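Local coordinates for putative mandelate racemase (Bordetella bronchiseptica, PDB 3OZM), which belongs to the enolase superfamily, binds magnesium with the sugar diacids m-xylarate and L-lyxarate, and probably removes the proton beside a carboxylate, at the interface of chains A and B. Residues are numbered along the deposited sequence; one frame, centred on the assembly and turned at random. Chains: chain A/B, Putative mandelate racemase.

Contact 1: the interface of chains A and B. Residues chain A 128, 131-132; chain B 79-80, 118, 122.
B:Lys118 reaches A:Gln128 with its terminal ammonium, and the two side chains cross at about a right angle. NZ donates a hydrogen bond of 2.9 Å to the backbone carbonyl O of A:Gln128, approaching at 131° to C=O and tilted from the carbonyl plane. Beyond an initially extended stretch the lysine bends at both chi3 and chi4, and this double turn also aims NZ at its own chain, where it bonds the carbonyl O of B:Ala79 at 2.9 Å on an in-plane lone pair. The bend of the glutamine at chi2 brings its side-chain amide oxygen OE1 to 3.1 Å from NZ, but nearly in line with CE-NZ, so this close charge-dipole contact is at best a poorly aimed hydrogen bond. Lysine suits this place: its long chain carries an ammonium that donates to one carbonyl of each subunit, with the amide oxygen near its far end.

Packing is tight around that nitrogen. The methyl CB of B:Ala79 lies 3.5 Å from A:Gln128 OE1, and the flexible B:Met122 brings its CE to 3.8 Å from A:Gln128 CB. A:Gly132, which has a positive phi and no side chain, lets its CA come within 3.3 Å of B:Ala79 O. Away from this cluster the contact is looser and wet: a water at 2.9 Å from A:Gln128 OE1 joins it to the side-chain oxygen OD1 of B:Asn80, which makes little direct contact. The lysine and methionine belong to helix 102-122, and B:Ala79 and B:Asn80 to the loop just before helix 81-97; together they receive the short helix 126-129 and following glycine turn of the other subunit.

Contact 2: the interface of chains A and B. Residues chain A 79, 115, 118, 122; chain B 128, 131-132.
Helix 102-122, part of the N-terminal region that is typical of the mandelate racemase and muconate lactonizing enzyme family, presents A:Trp115, A:Lys118 and A:Met122 to the short helix 126-129 and the glycine turn of chain B. The indole of A:Trp115 meets this turn with its six-membered ring: CH2 is 3.7 Å from B:Gly131 CA, which sits above one face but just beyond the ring's rim. Glycine fits here because it accepts a positive phi (96°), and its bare backbone grazes the CH2-CZ2 rim in a small contact. Beside it, the aliphatic CE of A:Lys118 passes 4.0 Å from the same B:Gly131 CA.

The lysine leaves its helix with CG anti to the backbone N (chi1 -177°), then turns so that NZ donates to B:Gln128 O at 2.8 Å. That carbonyl is near the C-terminal end of its helix, where a positive charge would be favourable. The bond from NZ to A:Ala79 O, 3.0 Å and in the carbonyl plane, ties the lysine to its own loop, while B:Gln128 OE1 lies 3.1 Å from NZ almost in line with CE-NZ, a close electrostatic contact not aimed along an N-H. A:Ala79 CB sits off the O/N edge of this amide, a little out of its plane, 3.4 Å from B:Gln128 OE1. A:Met122, extended beyond CG, crosses B:Gln128 at about a right angle and rests its CE methyl 3.7 Å from B:Gln128 CB.

Contact 1: the interface of chains A and B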
ATOM      1  N   GLN A 128       7.927  -8.181  -9.011  1.00 14.26           N
ATOM      2  CA  GLN A 128       6.969  -8.213 -10.113  1.00 15.49           C
ATOM      3  C   GLN A 128       5.538  -8.278  -9.601  1.00 14.16           C
ATOM      4  O   GLN A 128       4.639  -7.708 -10.204  1.00 15.65           O
ATOM      5  CB  GLN A 128       7.253  -9.379 -11.069  1.00 15.52           C
ATOM      6  CG  GLN A 128       8.532  -9.209 -11.894  1.00 18.01           C
ATOM      7  CD  GLN A 128       8.428  -8.160 -13.003  1.00 21.00           C
ATOM      8  OE1 GLN A 128       7.558  -7.280 -12.993  1.00 17.55           O
ATOM      9  NE2 GLN A 128       9.341  -8.238 -13.958  1.00 22.31           N
ATOM     10  N   GLY A 131       3.751  -4.809  -8.585  1.00 17.27           N
ATOM     11  CA  GLY A 131       3.571  -3.821  -9.628  1.00 18.39           C
ATOM     12  C   GLY A 131       4.805  -3.550 -10.461  1.00 17.36           C
ATOM     13  O   GLY A 131       4.797  -2.653 -11.308  1.00 16.20           O
ATOM     14  N   GLY A 132       5.863  -4.323 -10.243  1.00 17.69           N
ATOM     15  CA  GLY A 132       7.073  -4.166 -11.032  1.00 16.08           C
ATOM     16  C   GLY A 132       7.964  -3.035 -10.552  1.00 16.74           C
ATOM     17  O   GLY A 132       7.666  -2.351  -9.582  1.00 17.69           O
TER
ATOM     18  N   ALA B  79       5.470  -4.658 -17.571  1.00 14.41           N
ATOM     19  CA  ALA B  79       5.689  -5.242 -16.250  1.00 15.41           C
ATOM     20  C   ALA B  79       5.972  -4.171 -15.188  1.00 15.15           C
ATOM     21  O   ALA B  79       5.701  -4.383 -14.004  1.00 15.73           O
ATOM     22  CB  ALA B  79       6.845  -6.252 -16.287  1.00 15.79           C
ATOM     23  N   ASN B  80       6.561  -3.052 -15.614  1.00 15.20           N
ATOM     24  CA  ASN B  80       6.957  -1.969 -14.699  1.00 13.91           C
ATOM     25  C   ASN B  80       5.810  -0.992 -14.480  1.00 13.99           C
ATOM     26  O   ASN B  80       5.900   0.185 -14.848  1.00 15.29           O
ATOM     27  CB  ASN B  80       8.176  -1.200 -15.244  1.00 15.65           C
ATOM     28  CG  ASN B  80       9.375  -2.109 -15.515  1.00 18.73           C
ATOM     29  OD1 ASN B  80       9.675  -3.003 -14.731  1.00 23.52           O
ATOM     30  ND2 ASN B  80      10.067  -1.870 -16.626  1.00 23.40           N
ATOM     31  N   LYS B 118      -0.702  -7.944 -16.475  1.00 14.93           N
ATOM     32  CA  LYS B 118       0.233  -8.610 -15.571  1.00 14.47           C
ATOM     33  C   LYS B 118      -0.349  -9.916 -15.029  1.00 12.35           C
ATOM     34  O   LYS B 118       0.303 -10.965 -15.065  1.00 17.95           O
ATOM     35  CB  LYS B 118       0.622  -7.673 -14.417  1.00 10.99           C
ATOM     36  CG  LYS B 118       1.633  -8.274 -13.442  1.00 14.91           C
ATOM     37  CD  LYS B 118       2.054  -7.233 -12.387  1.00 14.69           C
ATOM     38  CE  LYS B 118       3.092  -6.248 -12.927  1.00 18.34           C
ATOM     39  NZ  LYS B 118       4.469  -6.847 -12.990  1.00 17.10           N
ATOM     40  N   MET B 122       1.033 -13.742 -15.808  1.00 18.71           N
ATOM     41  CA  MET B 122       1.390 -14.661 -14.728  1.00 19.68           C
ATOM     42  C   MET B 122       0.383 -15.794 -14.515  1.00 20.30           C
ATOM     43  O   MET B 122       0.607 -16.671 -13.680  1.00 20.21           O
ATOM     44  CB  MET B 122       1.515 -13.895 -13.411  1.00 16.48           C
ATOM     45  CG  MET B 122       2.580 -12.825 -13.419  1.00 18.07           C
ATOM     46  SD  MET B 122       2.604 -11.983 -11.817  1.00 21.86           S
ATOM     47  CE  MET B 122       3.915 -10.811 -12.115  1.00 17.99           C
TER
HETATM   48  O   HOH W   1       9.174  -4.883 -13.230  1.00 31.93           O

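Contact 2: the interface of chains A and B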
ATOM      1  N   ALA A  79      -1.695 -18.856   0.193  1.00 14.70           N
ATOM      2  CA  ALA A  79      -1.946 -17.777  -0.762  1.00 14.54           C
ATOM      3  C   ALA A  79      -2.624 -16.583  -0.107  1.00 15.37           C
ATOM      4  O   ALA A  79      -2.520 -15.461  -0.605  1.00 14.58           O
ATOM      5  CB  ALA A  79      -2.789 -18.275  -1.926  1.00 14.98           C
ATOM      6  N   TRP A 115       5.503 -14.624   1.258  1.00 13.65           N
ATOM      7  CA  TRP A 115       5.711 -13.904   0.003  1.00 13.40           C
ATOM      8  C   TRP A 115       6.713 -14.620  -0.910  1.00 16.62           C
ATOM      9  O   TRP A 115       6.526 -14.662  -2.126  1.00 15.71           O
ATOM     10  CB  TRP A 115       6.130 -12.442   0.266  1.00 13.76           C
ATOM     11  CG  TRP A 115       4.966 -11.532   0.512  1.00 12.23           C
ATOM     12  CD1 TRP A 115       4.500 -11.098   1.725  1.00 15.83           C
ATOM     13  CD2 TRP A 115       4.127 -10.919  -0.482  1.00 13.14           C
ATOM     14  NE1 TRP A 115       3.420 -10.259   1.543  1.00 14.28           N
ATOM     15  CE2 TRP A 115       3.166 -10.144   0.201  1.00 14.93           C
ATOM     16  CE3 TRP A 115       4.086 -10.968  -1.882  1.00 14.08           C
ATOM     17  CZ2 TRP A 115       2.189  -9.401  -0.468  1.00 16.72           C
ATOM     18  CZ3 TRP A 115       3.105 -10.242  -2.548  1.00 19.19           C
ATOM     19  CH2 TRP A 115       2.171  -9.467  -1.838  1.00 18.36           C
ATOM     20  N   LYS A 118       4.759 -17.487  -2.297  1.00 14.08           N
ATOM     21  CA  LYS A 118       3.844 -17.043  -3.341  1.00 13.62           C
ATOM     22  C   LYS A 118       4.597 -16.801  -4.654  1.00 18.62           C
ATOM     23  O   LYS A 118       4.157 -17.231  -5.736  1.00 18.58           O
ATOM     24  CB  LYS A 118       3.101 -15.778  -2.886  1.00 12.64           C
ATOM     25  CG  LYS A 118       2.071 -15.275  -3.877  1.00 13.68           C
ATOM     26  CD  LYS A 118       1.384 -14.008  -3.349  1.00 13.44           C
ATOM     27  CE  LYS A 118       0.297 -14.366  -2.346  1.00 14.89           C
ATOM     28  NZ  LYS A 118      -0.954 -14.826  -3.027  1.00 15.67           N
ATOM     29  N   MET A 122       4.231 -18.856  -8.208  1.00 18.52           N
ATOM     30  CA  MET A 122       3.891 -18.180  -9.456  1.00 16.42           C
ATOM     31  C   MET A 122       5.058 -18.096 -10.433  1.00 20.74           C
ATOM     32  O   MET A 122       4.895 -17.598 -11.548  1.00 22.65           O
ATOM     33  CB  MET A 122       3.430 -16.748  -9.158  1.00 18.96           C
ATOM     34  CG  MET A 122       2.160 -16.672  -8.346  1.00 20.21           C
ATOM     35  SD  MET A 122       1.758 -14.934  -8.063  1.00 22.53           S
ATOM     36  CE  MET A 122       0.235 -15.082  -7.151  1.00 22.67           C
TER
ATOM     37  N   GLN B 128      -4.608 -12.326  -6.050  1.00 12.58           N
ATOM     38  CA  GLN B 128      -3.501 -13.157  -5.587  1.00 12.65           C
ATOM     39  C   GLN B 128      -2.185 -12.393  -5.617  1.00 14.07           C
ATOM     40  O   GLN B 128      -1.338 -12.590  -4.750  1.00 16.03           O
ATOM     41  CB  GLN B 128      -3.348 -14.437  -6.416  1.00 14.87           C
ATOM     42  CG  GLN B 128      -4.478 -15.418  -6.217  1.00 17.39           C
ATOM     43  CD  GLN B 128      -4.474 -16.093  -4.848  1.00 18.93           C
ATOM     44  OE1 GLN B 128      -3.822 -15.643  -3.899  1.00 17.88           O
ATOM     45  NE2 GLN B 128      -5.212 -17.183  -4.747  1.00 19.64           N
ATOM     46  N   GLY B 131      -1.368 -10.151  -2.482  1.00 16.69           N
ATOM     47  CA  GLY B 131      -1.185 -10.828  -1.209  1.00 19.27           C
ATOM     48  C   GLY B 131      -2.311 -11.788  -0.855  1.00 16.16           C
ATOM     49  O   GLY B 131      -2.380 -12.297   0.268  1.00 16.40           O
ATOM     50  N   GLY B 132      -3.201 -12.047  -1.808  1.00 17.63           N
ATOM     51  CA  GLY B 132      -4.306 -12.960  -1.565  1.00 16.06           C
ATOM     52  C   GLY B 132      -5.473 -12.336  -0.812  1.00 16.77           C
ATOM     53  O   GLY B 132      -5.449 -11.164  -0.438  1.00 17.22           O
TER

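Contacts 1 and 2 are twins related by the two-fold axis of the A-B pair, with their C-alpha centres about 14 Å apart. Each subunit therefore, reciprocally, uses helix 102-122 and the loop at residue 79 in one contact, and helix 126-129 with its glycine turn in the other. The two helices are close in sequence, whereas the fold brings the loop to helix 102-122, as the lysine-to-alanine bond shows. Describing B:Asn80 and a water in contact 1, and A:Trp115 in contact 2, shows no difference between the twins. Such symmetry would suit a dimer in solution, although the structure alone does not prove one.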